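Local coordinates for protein Rio2 kinase (Chaetomium thermophilum, PDB 4GYI) that probably phosphorylates serine and threonine residues of proteins as an atypical RIO-type kinase and takes part in maturation of the pre-40S ribosomal subunit, at residues L332-A335 / I336-Q339; G150-M153 / Y154-R157; E241-A244 / E245-S248; K168-E172 / E173-V177; R10-A14 / E15-V19. All coordinates share one frame; numbering follows the deposited sequence. Where two conformers were deposited one is given.

Contact 1: residues L332-A335 / I336-Q339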
loop_
_atom_site.group_PDB
_atom_site.type_symbol
_atom_site.label_atom_id
_atom_site.label_comp_id
_atom_site.label_asym_id
_atom_site.label_seq_id
_atom_site.Cartn_x
_atom_site.Cartn_y
_atom_site.Cartn_z
ATOM N N LEU A 332 12.508 4.399 2.470
ATOM C CA LEU A 332 11.185 3.894 2.808
ATOM C C LEU A 332 11.058 3.542 4.289
ATOM O O LEU A 332 10.129 4.004 4.944
ATOM C CB LEU A 332 10.822 2.677 1.962
ATOM C CG LEU A 332 9.391 2.148 2.157
ATOM C CD1 LEU A 332 8.326 3.248 1.866
ATOM C CD2 LEU A 332 9.183 0.940 1.277
ATOM N N GLU A 333 11.975 2.737 4.827
ATOM C CA GLU A 333 11.885 2.378 6.245
ATOM C C GLU A 333 11.911 3.601 7.160
ATOM O O GLU A 333 11.187 3.657 8.155
ATOM C CB GLU A 333 12.942 1.345 6.666
ATOM C CG GLU A 333 12.735 0.817 8.084
ATOM C CD GLU A 333 11.276 0.433 8.393
ATOM O OE1 GLU A 333 10.706 -0.433 7.686
ATOM O OE2 GLU A 333 10.696 0.998 9.351
ATOM N N ALA A 334 12.710 4.603 6.814
ATOM C CA ALA A 334 12.718 5.804 7.629
ATOM C C ALA A 334 11.348 6.480 7.598
ATOM O O ALA A 334 10.811 6.857 8.638
ATOM C CB ALA A 334 13.820 6.761 7.187
ATOM N N ALA A 335 10.761 6.601 6.413
ATOM C CA ALA A 335 9.459 7.257 6.292
ATOM C C ALA A 335 8.407 6.468 7.042
ATOM O O ALA A 335 7.558 7.038 7.737
ATOM C CB ALA A 335 9.052 7.403 4.832
ATOM N N ILE A 336 8.469 5.153 6.900
ATOM C CA ILE A 336 7.522 4.271 7.585
ATOM C C ILE A 336 7.648 4.301 9.096
ATOM O O ILE A 336 6.644 4.397 9.806
ATOM C CB ILE A 336 7.608 2.833 7.067
ATOM C CG1 ILE A 336 6.815 2.725 5.759
ATOM C CG2 ILE A 336 7.060 1.850 8.087
ATOM C CD1 ILE A 336 6.843 1.336 5.133
ATOM N N ARG A 337 8.878 4.238 9.588
ATOM C CA ARG A 337 9.108 4.202 11.023
ATOM C C ARG A 337 8.570 5.504 11.615
ATOM O O ARG A 337 7.902 5.500 12.647
ATOM C CB ARG A 337 10.598 4.040 11.309
ATOM C CG ARG A 337 10.930 3.493 12.687
ATOM C CD ARG A 337 12.444 3.396 12.902
ATOM N NE ARG A 337 13.116 4.667 12.635
ATOM C CZ ARG A 337 14.068 4.845 11.718
ATOM N NH1 ARG A 337 14.489 3.828 10.973
ATOM N NH2 ARG A 337 14.604 6.047 11.549
ATOM N N GLU A 338 8.831 6.610 10.922
ATOM C CA GLU A 338 8.276 7.914 11.284
ATOM C C GLU A 338 6.743 7.906 11.339
ATOM O O GLU A 338 6.165 8.477 12.247
ATOM C CB GLU A 338 8.769 8.984 10.303
ATOM C CG GLU A 338 8.174 10.373 10.497
ATOM C CD GLU A 338 8.639 11.365 9.425
ATOM O OE1 GLU A 338 8.631 12.588 9.694
ATOM O OE2 GLU A 338 9.010 10.925 8.313
ATOM N N GLN A 339 6.087 7.273 10.372
ATOM C CA GLN A 339 4.624 7.196 10.381
ATOM C C GLN A 339 4.097 6.459 11.608
ATOM O O GLN A 339 3.205 6.953 12.300
ATOM C CB GLN A 339 4.085 6.499 9.127
ATOM C CG GLN A 339 4.389 7.193 7.820
ATOM C CD GLN A 339 3.337 8.212 7.418
ATOM O OE1 GLN A 339 3.631 9.169 6.692
ATOM N NE2 GLN A 339 2.103 8.007 7.875
HETATM O O HOH W 1 6.518 9.370 7.364
#
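Ile336 lies one helical turn after Leu332, and their side chains meet obliquely, Ile336 CD1 resting 4.0 Å from Leu332 CG. With CG1 set anti to the carbonyl carbon (chi1 -81°) and the chain extended beyond it, Ile336 sends its long branch back along the helix to that leucine, while the short branch turns to Glu333, CG2 standing 3.9 Å from OE2. Glu333 bends at chi2 and folds over the next turn: its OE2 settles 3.6 Å from Arg337 CB, not on the guanidinium, whose NH1 stays 5.0 Å from OE2. No ion pair forms at this distance, any attraction is probably weak, and Glu333 OE1 is buried without a polar partner in the model. Ala335 contributes chiefly through its carbonyl. Ala335 O accepts from Gln339 N at 3.0 Å and has a water 2.6 Å away, which also lies near Gln339 OE1; that amide oxygen is further bound by Gly130 N. With an alanine at Ile336, a gap would probably open beside Leu332 CG, and Glu333 OE2 would lose the methyl lying against it. The segment belongs to helix 326-341, which packs on helix 149-172 through Leu332 against Ala159 and Lys162 and Ala335 against Leu155, while Ile336 faces the loop at Pro260 and Gln261 and Glu338 is salt-bridged to Arg147.

Contact 2: residues G150-M153 / Y154-R157. With EDO (1,2-ethanediol), chain D; EDO (1,2-ethanediol), chain E.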
loop_
_atom_site.group_PDB
_atom_site.type_symbol
_atom_site.label_atom_id
_atom_site.label_comp_id
_atom_site.label_asym_id
_atom_site.label_seq_id
_atom_site.Cartn_x
_atom_site.Cartn_y
_atom_site.Cartn_z
ATOM N N GLY A 150 7.155 15.954 -4.266
ATOM C CA GLY A 150 7.820 14.927 -5.043
ATOM C C GLY A 150 8.434 13.867 -4.146
ATOM O O GLY A 150 8.443 12.696 -4.492
ATOM N N SER A 151 8.942 14.259 -2.984
ATOM C CA SER A 151 9.521 13.266 -2.075
ATOM C C SER A 151 8.454 12.333 -1.510
ATOM O O SER A 151 8.659 11.120 -1.472
ATOM C CB SER A 151 10.318 13.912 -0.938
ATOM O OG SER A 151 11.355 14.731 -1.444
ATOM N N TRP A 152 7.316 12.876 -1.082
ATOM C CA TRP A 152 6.232 12.009 -0.583
ATOM C C TRP A 152 5.710 11.055 -1.652
ATOM O O TRP A 152 5.429 9.898 -1.372
ATOM C CB TRP A 152 5.073 12.815 0.005
ATOM C CG TRP A 152 5.405 13.477 1.315
ATOM C CD1 TRP A 152 5.365 14.808 1.582
ATOM C CD2 TRP A 152 5.841 12.835 2.521
ATOM N NE1 TRP A 152 5.736 15.036 2.885
ATOM C CE2 TRP A 152 6.026 13.841 3.486
ATOM C CE3 TRP A 152 6.090 11.507 2.881
ATOM C CZ2 TRP A 152 6.465 13.567 4.795
ATOM C CZ3 TRP A 152 6.520 11.235 4.189
ATOM C CH2 TRP A 152 6.711 12.261 5.121
ATOM N N MET A 153 5.601 11.559 -2.876
ATOM C CA MET A 153 5.166 10.765 -4.018
ATOM C C MET A 153 6.148 9.652 -4.267
ATOM O O MET A 153 5.749 8.516 -4.463
ATOM C CB MET A 153 5.063 11.628 -5.278
ATOM C CG MET A 153 3.833 12.509 -5.311
ATOM S SD MET A 153 3.875 13.543 -6.800
ATOM C CE MET A 153 2.389 14.470 -6.570
ATOM N N TYR A 154 7.440 9.982 -4.244
ATOM C CA TYR A 154 8.494 8.987 -4.428
ATOM C C TYR A 154 8.423 7.900 -3.367
ATOM O O TYR A 154 8.571 6.723 -3.677
ATOM C CB TYR A 154 9.854 9.684 -4.407
ATOM C CG TYR A 154 11.066 8.865 -3.989
ATOM C CD1 TYR A 154 11.732 8.046 -4.895
ATOM C CD2 TYR A 154 11.593 8.981 -2.707
ATOM C CE1 TYR A 154 12.882 7.334 -4.523
ATOM C CE2 TYR A 154 12.733 8.280 -2.319
ATOM C CZ TYR A 154 13.374 7.456 -3.233
ATOM O OH TYR A 154 14.497 6.757 -2.843
ATOM N N LEU A 155 8.192 8.300 -2.117
ATOM C CA LEU A 155 8.142 7.355 -1.006
ATOM C C LEU A 155 6.925 6.435 -1.101
ATOM O O LEU A 155 6.995 5.257 -0.744
ATOM C CB LEU A 155 8.111 8.116 0.309
ATOM C CG LEU A 155 9.451 8.793 0.637
ATOM C CD1 LEU A 155 9.281 9.859 1.718
ATOM C CD2 LEU A 155 10.524 7.740 1.052
ATOM N N SER A 156 5.802 6.976 -1.568
ATOM C CA SER A 156 4.592 6.177 -1.693
ATOM C C SER A 156 4.722 5.206 -2.853
ATOM O O SER A 156 4.129 4.119 -2.818
ATOM C CB SER A 156 3.354 7.049 -1.846
ATOM O OG SER A 156 2.999 7.621 -0.608
ATOM N N ARG A 157 5.497 5.588 -3.869
ATOM C CA ARG A 157 5.825 4.690 -4.982
ATOM C C ARG A 157 6.578 3.497 -4.435
ATOM O O ARG A 157 6.277 2.351 -4.758
ATOM C CB ARG A 157 6.734 5.376 -6.013
ATOM C CG ARG A 157 6.046 5.887 -7.262
ATOM C CD ARG A 157 7.069 6.232 -8.342
ATOM N NE ARG A 157 7.613 5.043 -8.996
ATOM C CZ ARG A 157 8.885 4.662 -8.936
ATOM N NH1 ARG A 157 9.768 5.372 -8.247
ATOM N NH2 ARG A 157 9.279 3.566 -9.575
HETATM C C1 EDO D . 1.740 10.965 -1.423
HETATM O O1 EDO D . 1.847 9.957 -0.413
HETATM C C2 EDO D . 0.433 10.766 -2.172
HETATM O O2 EDO D . 0.352 9.404 -2.551
HETATM C C1 EDO E . 5.584 3.512 -11.926
HETATM O O1 EDO E . 6.538 4.003 -10.967
HETATM C C2 EDO E . 5.363 2.015 -11.739
HETATM O O2 EDO E . 5.640 1.634 -10.383
#
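Regular i to i+4 helical bonding joins residues 150-153 to 154-157, from Tyr154 N to Gly150 O (2.9 Å) through to Arg157 N to Met153 O. The side chains then part to several sides of the helix. Leu155 CD1 approaches the benzo half of Trp152 obliquely, 3.8 Å from CE3, while Leu155 CG sits 3.2 Å from Ser151 O. The indole nitrogen of Trp152 is satisfied elsewhere, by Leu144 O. Tyr154 has CG anti to its own backbone N (chi1 154°), which swings the ring back past Ser151: the carbonyl oxygen of Ser151 lies in the ring plane at its edge, 3.8 Å from CD2, and the ring leads on to a hydrogen bond between the Tyr154 hydroxyl and Asp331 of helix 326-341. Ser156 OG stays near the backbone and binds O1 of an ethanediol at 2.6 Å; it is also hydrogen-bonded to Leu129 N. Arg157 reaches away along a chain bent at chi3; the very short approach of its NE to a second ethanediol is doubtful. Both diols probably come from the crystallisation liquor. Chemically, the carbon surfaces of Trp152 and Leu155 pack together, while each polar end, Trp152 NE1, Tyr154 OH and the OG of Ser156, whose side chain is about 10 Å from the bound ADP, finds a partner outside the two segments.

Contact 3: residues E241-A244 / E245-S248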
loop_
_atom_site.group_PDB
_atom_site.type_symbol
_atom_site.label_atom_id
_atom_site.label_comp_id
_atom_site.label_asym_id
_atom_site.label_seq_id
_atom_site.Cartn_x
_atom_site.Cartn_y
_atom_site.Cartn_z
ATOM N N GLU A 241 -16.675 -19.352 7.723
ATOM C CA GLU A 241 -17.389 -20.358 6.936
ATOM C C GLU A 241 -18.222 -21.284 7.810
ATOM O O GLU A 241 -17.729 -21.844 8.796
ATOM C CB GLU A 241 -16.419 -21.181 6.085
ATOM C CG GLU A 241 -15.718 -20.382 4.990
ATOM C CD GLU A 241 -14.411 -21.019 4.559
ATOM O OE1 GLU A 241 -14.199 -22.207 4.880
ATOM O OE2 GLU A 241 -13.593 -20.329 3.912
ATOM N N LYS A 242 -19.493 -21.437 7.452
ATOM C CA LYS A 242 -20.326 -22.404 8.140
ATOM C C LYS A 242 -19.894 -23.810 7.742
ATOM O O LYS A 242 -19.636 -24.092 6.565
ATOM C CB LYS A 242 -21.808 -22.188 7.833
ATOM C CG LYS A 242 -22.375 -20.876 8.356
ATOM C CD LYS A 242 -23.844 -21.034 8.737
ATOM C CE LYS A 242 -24.597 -19.712 8.678
ATOM N NZ LYS A 242 -24.792 -19.241 7.275
ATOM N N ASP A 243 -19.815 -24.686 8.732
ATOM C CA ASP A 243 -19.389 -26.056 8.512
ATOM C C ASP A 243 -20.464 -26.874 7.800
ATOM O O ASP A 243 -21.659 -26.714 8.066
ATOM C CB ASP A 243 -19.034 -26.722 9.840
ATOM C CG ASP A 243 -18.466 -28.110 9.650
ATOM O OD1 ASP A 243 -17.451 -28.235 8.931
ATOM O OD2 ASP A 243 -19.048 -29.076 10.195
ATOM N N ALA A 244 -20.019 -27.763 6.912
ATOM C CA ALA A 244 -20.907 -28.597 6.103
ATOM C C ALA A 244 -21.870 -29.434 6.926
ATOM O O ALA A 244 -23.016 -29.638 6.519
ATOM C CB ALA A 244 -20.094 -29.499 5.181
ATOM N N GLU A 245 -21.408 -29.922 8.075
ATOM C CA GLU A 245 -22.212 -30.848 8.880
ATOM C C GLU A 245 -23.165 -30.156 9.847
ATOM O O GLU A 245 -24.340 -30.523 9.928
ATOM C CB GLU A 245 -21.337 -31.862 9.618
ATOM C CG GLU A 245 -21.433 -33.250 9.033
ATOM C CD GLU A 245 -21.175 -34.325 10.055
ATOM O OE1 GLU A 245 -20.158 -34.224 10.770
ATOM O OE2 GLU A 245 -22.000 -35.263 10.152
ATOM N N ASP A 246 -22.671 -29.170 10.592
ATOM C CA ASP A 246 -23.588 -28.296 11.322
ATOM C C ASP A 246 -23.195 -26.821 11.248
ATOM O O ASP A 246 -22.038 -26.447 11.481
ATOM C CB ASP A 246 -23.896 -28.794 12.749
ATOM C CG ASP A 246 -22.937 -28.266 13.789
ATOM O OD1 ASP A 246 -21.710 -28.367 13.579
ATOM O OD2 ASP A 246 -23.419 -27.762 14.827
ATOM N N PRO A 247 -24.169 -25.980 10.885
ATOM C CA PRO A 247 -23.932 -24.569 10.564
ATOM C C PRO A 247 -23.762 -23.693 11.806
ATOM O O PRO A 247 -23.315 -22.552 11.687
ATOM C CB PRO A 247 -25.184 -24.186 9.784
ATOM C CG PRO A 247 -26.256 -25.054 10.369
ATOM C CD PRO A 247 -25.589 -26.351 10.751
ATOM N N SER A 248 -24.110 -24.224 12.974
ATOM C CA SER A 248 -23.831 -23.553 14.238
ATOM C C SER A 248 -22.338 -23.261 14.398
ATOM O O SER A 248 -21.958 -22.189 14.867
ATOM C CB SER A 248 -24.315 -24.401 15.419
ATOM O OG SER A 248 -23.235 -25.099 16.023
#
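Asp243 OD2 takes a weak hydrogen bond from Glu245 N at 3.3 Å, made possible because Asp243 has CG anti to the backbone N (chi1 -175°), which carries its carboxylate forward over Ala244. This side chain-to-backbone link two residues on is the mark of an Asx turn. Asp243 CB lies 3.4 Å from Asp246 O, an oxygen that also accepts from Ser249 OG. Across the turn, Asp246 OD1 looks to Asp243 OD2 at 4.4 Å, while Asp246 OD2 is bound by Ser248 OG at 2.9 Å, the hydroxyl coming in from above the carboxylate plane, 40° out of it. The remaining touch is made by the lysine's methylenes: Lys242 crosses Pro247 obliquely, CD packing 3.6 Å from Pro247 CB and 3.4 Å from Pro247 O, before the bend at chi4 leads the ammonium end away. The loop connects the antiparallel strands 236-242 and 250-256, whose backbones pair through Glu241 and Thr251, with Asp243 bonded to Ser249 nearer the turn; several of its residues also touch crystal neighbours. Across the two segments one weak bond and a few carbon contacts form the link, while bonds from Ser248 and Ser249 add to the turn. Three acids, Asp243, Glu245 and Asp246, gather here at the surface; their mutual repulsion is probably screened by solvent and partly offset by the N-H and hydroxyl donors.

Contact 4: residues K168-E172 / E173-V177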
loop_
_atom_site.group_PDB
_atom_site.type_symbol
_atom_site.label_atom_id
_atom_site.label_comp_id
_atom_site.label_asym_id
_atom_site.label_seq_id
_atom_site.Cartn_x
_atom_site.Cartn_y
_atom_site.Cartn_z
ATOM N N LYS A 168 3.318 -10.747 -3.857
ATOM C CA LYS A 168 3.624 -11.791 -4.830
ATOM C C LYS A 168 4.380 -12.965 -4.209
ATOM O O LYS A 168 4.007 -14.130 -4.406
ATOM C CB LYS A 168 4.449 -11.255 -6.005
ATOM C CG LYS A 168 3.661 -10.537 -7.081
ATOM C CD LYS A 168 4.535 -10.274 -8.294
ATOM C CE LYS A 168 5.059 -11.585 -8.889
ATOM N NZ LYS A 168 6.185 -11.420 -9.872
ATOM N N ALA A 169 5.458 -12.671 -3.493
ATOM C CA ALA A 169 6.272 -13.738 -2.907
ATOM C C ALA A 169 5.420 -14.575 -1.964
ATOM O O ALA A 169 5.474 -15.799 -1.983
ATOM C CB ALA A 169 7.498 -13.161 -2.155
ATOM N N LEU A 170 4.607 -13.909 -1.154
ATOM C CA LEU A 170 3.849 -14.614 -0.132
ATOM C C LEU A 170 2.741 -15.413 -0.780
ATOM O O LEU A 170 2.474 -16.546 -0.397
ATOM C CB LEU A 170 3.270 -13.630 0.889
ATOM C CG LEU A 170 4.330 -13.003 1.788
ATOM C CD1 LEU A 170 3.766 -11.822 2.540
ATOM C CD2 LEU A 170 4.869 -14.057 2.751
ATOM N N TYR A 171 2.092 -14.809 -1.761
ATOM C CA TYR A 171 0.997 -15.474 -2.454
ATOM C C TYR A 171 1.482 -16.748 -3.158
ATOM O O TYR A 171 0.821 -17.783 -3.108
ATOM C CB TYR A 171 0.354 -14.528 -3.462
ATOM C CG TYR A 171 -0.830 -15.129 -4.172
ATOM C CD1 TYR A 171 -2.073 -15.174 -3.564
ATOM C CD2 TYR A 171 -0.705 -15.658 -5.454
ATOM C CE1 TYR A 171 -3.163 -15.733 -4.203
ATOM C CE2 TYR A 171 -1.794 -16.216 -6.102
ATOM C CZ TYR A 171 -3.020 -16.251 -5.469
ATOM O OH TYR A 171 -4.114 -16.797 -6.108
ATOM N N GLU A 172 2.642 -16.674 -3.796
ATOM C CA GLU A 172 3.181 -17.825 -4.526
ATOM C C GLU A 172 3.689 -18.936 -3.597
ATOM O O GLU A 172 3.626 -20.115 -3.937
ATOM C CB GLU A 172 4.248 -17.377 -5.524
ATOM C CG GLU A 172 3.663 -16.634 -6.726
ATOM C CD GLU A 172 4.674 -15.719 -7.418
ATOM O OE1 GLU A 172 5.757 -15.462 -6.837
ATOM O OE2 GLU A 172 4.378 -15.246 -8.541
ATOM N N GLU A 173 4.157 -18.569 -2.409
ATOM C CA GLU A 173 4.536 -19.576 -1.425
ATOM C C GLU A 173 3.365 -20.292 -0.756
ATOM O O GLU A 173 3.573 -21.234 0.006
ATOM C CB GLU A 173 5.442 -18.976 -0.358
ATOM C CG GLU A 173 6.821 -18.697 -0.861
ATOM C CD GLU A 173 7.427 -19.911 -1.533
ATOM O OE1 GLU A 173 7.538 -19.896 -2.779
ATOM O OE2 GLU A 173 7.777 -20.875 -0.814
ATOM N N GLY A 174 2.145 -19.850 -1.021
ATOM C CA GLY A 174 0.981 -20.456 -0.399
ATOM C C GLY A 174 0.484 -19.787 0.883
ATOM O O GLY A 174 -0.340 -20.359 1.596
ATOM N N PHE A 175 0.975 -18.588 1.186
ATOM C CA PHE A 175 0.474 -17.824 2.340
ATOM C C PHE A 175 -0.929 -17.268 2.080
ATOM O O PHE A 175 -1.273 -16.958 0.935
ATOM C CB PHE A 175 1.386 -16.657 2.658
ATOM C CG PHE A 175 2.642 -17.040 3.362
ATOM C CD1 PHE A 175 2.743 -16.924 4.736
ATOM C CD2 PHE A 175 3.742 -17.488 2.646
ATOM C CE1 PHE A 175 3.910 -17.260 5.393
ATOM C CE2 PHE A 175 4.913 -17.828 3.295
ATOM C CZ PHE A 175 4.997 -17.714 4.670
ATOM N N PRO A 176 -1.747 -17.139 3.142
ATOM C CA PRO A 176 -3.096 -16.582 2.957
ATOM C C PRO A 176 -3.042 -15.039 2.879
ATOM O O PRO A 176 -3.114 -14.353 3.884
ATOM C CB PRO A 176 -3.839 -17.058 4.200
ATOM C CG PRO A 176 -2.746 -17.159 5.269
ATOM C CD PRO A 176 -1.485 -17.557 4.533
ATOM N N VAL A 177 -2.883 -14.514 1.671
ATOM C CA VAL A 177 -2.777 -13.087 1.464
ATOM C C VAL A 177 -3.624 -12.826 0.234
ATOM O O VAL A 177 -3.990 -13.765 -0.465
ATOM C CB VAL A 177 -1.317 -12.669 1.205
ATOM C CG1 VAL A 177 -0.423 -13.016 2.415
ATOM C CG2 VAL A 177 -0.789 -13.318 -0.091
HETATM O O HOH W 2 -1.212 -18.174 -1.502
#
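Helix 149-172 ends in a Schellman motif, and the side chains of Leu170 and Phe175 meet across it. Leu170 CD2 stands over one face of the Phe175 ring, 3.7 Å from its centroid and 14° off the ring normal, a CH-pi contact. The phenyl group lies there because Phe175 CG is anti to the carbonyl carbon (chi1 -77°); the backbone turn sets Phe175 CB 3.2 Å from Leu170 O. Val177 spreads its two methyls against the last turn: CG1 touches Leu170 CB at 4.0 Å, CG2 touches Tyr171 CB at 3.8 Å. Val177 O sits in the plane of the tyrosine ring, at its edge. The backbone makes the turn with Phe175 N on Leu170 O and Gly174 N on Tyr171 O, the second donor well above the carbonyl plane; Gly174 allows this with its positive phi of 94°. Arg220 makes a cation-pi contact with Phe175, and His224 meets the ring edge-to-face. A serine at Phe175 would probably leave the Leu170 methyl without the ring it lies on and Arg220 without its pi partner. A water ties the ends together, donating to Tyr171 O at 2.6 Å and Phe175 O at 2.7 Å.

Contact 5: residues R10-A14 / E15-V19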
loop_
_atom_site.group_PDB
_atom_site.type_symbol
_atom_site.label_atom_id
_atom_site.label_comp_id
_atom_site.label_asym_id
_atom_site.label_seq_id
_atom_site.Cartn_x
_atom_site.Cartn_y
_atom_site.Cartn_z
ATOM N N ARG A 10 -13.033 11.609 -17.089
ATOM C CA ARG A 10 -13.590 11.431 -18.432
ATOM C C ARG A 10 -13.628 12.696 -19.286
ATOM O O ARG A 10 -13.687 12.616 -20.513
ATOM C CB ARG A 10 -14.969 10.778 -18.370
ATOM C CG ARG A 10 -14.891 9.278 -18.256
ATOM C CD ARG A 10 -15.524 8.795 -16.980
ATOM N NE ARG A 10 -16.931 8.456 -17.170
ATOM C CZ ARG A 10 -17.946 9.205 -16.757
ATOM N NH1 ARG A 10 -17.722 10.348 -16.119
ATOM N NH2 ARG A 10 -19.188 8.806 -16.974
ATOM N N HIS A 11 -13.594 13.858 -18.646
ATOM C CA HIS A 11 -13.450 15.118 -19.371
ATOM C C HIS A 11 -12.101 15.193 -20.097
ATOM O O HIS A 11 -11.958 15.924 -21.079
ATOM C CB HIS A 11 -13.586 16.315 -18.420
ATOM C CG HIS A 11 -14.991 16.587 -17.975
ATOM N ND1 HIS A 11 -15.285 17.266 -16.812
ATOM C CD2 HIS A 11 -16.183 16.277 -18.540
ATOM C CE1 HIS A 11 -16.596 17.358 -16.676
ATOM N NE2 HIS A 11 -17.164 16.768 -17.712
ATOM N N LEU A 12 -11.111 14.440 -19.616
ATOM C CA LEU A 12 -9.748 14.566 -20.133
ATOM C C LEU A 12 -9.567 13.948 -21.515
ATOM O O LEU A 12 -9.964 12.805 -21.751
ATOM C CB LEU A 12 -8.737 13.979 -19.147
ATOM C CG LEU A 12 -8.711 14.691 -17.790
ATOM C CD1 LEU A 12 -7.785 13.995 -16.820
ATOM C CD2 LEU A 12 -8.276 16.127 -17.971
ATOM N N THR A 13 -8.961 14.719 -22.420
ATOM C CA THR A 13 -8.698 14.277 -23.789
ATOM C C THR A 13 -7.385 13.519 -23.889
ATOM O O THR A 13 -6.649 13.395 -22.908
ATOM C CB THR A 13 -8.600 15.459 -24.767
ATOM O OG1 THR A 13 -7.471 16.265 -24.420
ATOM C CG2 THR A 13 -9.862 16.308 -24.725
ATOM N N ALA A 14 -7.090 13.029 -25.087
ATOM C CA ALA A 14 -5.887 12.235 -25.312
ATOM C C ALA A 14 -4.617 13.032 -25.024
ATOM O O ALA A 14 -3.704 12.540 -24.347
ATOM C CB ALA A 14 -5.869 11.680 -26.730
ATOM N N GLU A 15 -4.560 14.268 -25.514
ATOM C CA GLU A 15 -3.417 15.109 -25.167
ATOM C C GLU A 15 -3.550 15.838 -23.818
ATOM O O GLU A 15 -2.648 16.562 -23.416
ATOM C CB GLU A 15 -3.007 16.054 -26.306
ATOM C CG GLU A 15 -1.799 15.531 -27.109
ATOM C CD GLU A 15 -0.714 16.585 -27.345
ATOM O OE1 GLU A 15 0.362 16.229 -27.883
ATOM O OE2 GLU A 15 -0.931 17.767 -26.996
ATOM N N ASP A 16 -4.654 15.648 -23.107
ATOM C CA ASP A 16 -4.658 16.071 -21.708
ATOM C C ASP A 16 -3.827 15.069 -20.929
ATOM O O ASP A 16 -3.024 15.434 -20.062
ATOM C CB ASP A 16 -6.063 16.152 -21.134
ATOM C CG ASP A 16 -6.812 17.370 -21.615
ATOM O OD1 ASP A 16 -6.149 18.324 -22.065
ATOM O OD2 ASP A 16 -8.058 17.369 -21.546
ATOM N N TRP A 17 -4.012 13.799 -21.265
ATOM C CA TRP A 17 -3.212 12.730 -20.685
ATOM C C TRP A 17 -1.725 12.843 -21.030
ATOM O O TRP A 17 -0.862 12.666 -20.172
ATOM C CB TRP A 17 -3.780 11.373 -21.086
ATOM C CG TRP A 17 -5.074 11.093 -20.386
ATOM C CD1 TRP A 17 -6.321 11.092 -20.930
ATOM C CD2 TRP A 17 -5.244 10.843 -18.986
ATOM N NE1 TRP A 17 -7.258 10.820 -19.962
ATOM C CE2 TRP A 17 -6.621 10.658 -18.760
ATOM C CE3 TRP A 17 -4.359 10.735 -17.904
ATOM C CZ2 TRP A 17 -7.137 10.370 -17.493
ATOM C CZ3 TRP A 17 -4.872 10.447 -16.647
ATOM C CH2 TRP A 17 -6.245 10.267 -16.453
ATOM N N ARG A 18 -1.436 13.163 -22.282
ATOM C CA ARG A 18 -0.067 13.272 -22.763
ATOM C C ARG A 18 0.711 14.387 -22.051
ATOM O O ARG A 18 1.884 14.228 -21.728
ATOM C CB ARG A 18 -0.083 13.507 -24.275
ATOM C CG ARG A 18 1.258 13.314 -24.944
ATOM C CD ARG A 18 1.165 13.482 -26.468
ATOM N NE ARG A 18 2.413 13.072 -27.104
ATOM C CZ ARG A 18 2.671 11.827 -27.491
ATOM N NH1 ARG A 18 1.752 10.883 -27.325
ATOM N NH2 ARG A 18 3.837 11.527 -28.054
ATOM N N VAL A 19 0.045 15.512 -21.814
ATOM C CA VAL A 19 0.640 16.635 -21.096
ATOM C C VAL A 19 0.804 16.313 -19.602
ATOM O O VAL A 19 1.849 16.600 -19.008
ATOM C CB VAL A 19 -0.196 17.922 -21.296
ATOM C CG1 VAL A 19 0.319 19.052 -20.424
ATOM C CG2 VAL A 19 -0.160 18.339 -22.751
HETATM O O HOH W 3 -10.269 10.646 -20.344
#
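A capping box opens helix 14-26 in the N-terminal domain, Thr13 at the N-cap and Asp16 as its partner three residues on. Thr13 N donates almost straight (177°) to Asp16 OD2 at 2.9 Å, reaching it from above the carboxylate plane. In return Thr13 OG1, placed between the backbone N and the carbonyl carbon (chi1 64°), accepts a weak bond from Asp16 N at 3.2 Å. The other carboxylate oxygen, Asp16 OD1, is bound to Ser54 of helix 51-60, which helps hold the carboxylate in place. Leu12, just before the cap, crosses Trp17 at about a right angle: its CD1 lies over the six-membered ring, 4.1 Å from the centroid, and a water joins Leu12 O to Trp17 NE1. Trp17 also stacks with His88 of helix 79-92. The reciprocal box with apolar residues on either side of it, Leu12 and Trp17, is the combination of capping box and hydrophobic staple that marks a helix N terminus.

From the N terminus, contact 5 starts helix 14-26 in the N-terminal, helix-turn-helix-type domain. Contact 2 lies near the beginning of helix 149-172 in the RIO domain and contact 4 closes the end of the same helix, their centres about 26 Å apart, where the chain turns to strand 180-184. Contact 3 closes the loop of the hairpin between strands 236-242 and 250-256, and contact 1 lies in the final helix, 326-341. All five are local and run in series: none nests in or crosses another. Only contacts 1 and 2 touch, Leu332 CD1 lying 3.6 Å from Leu155 O, which joins the C-terminal helix to helix 149-172.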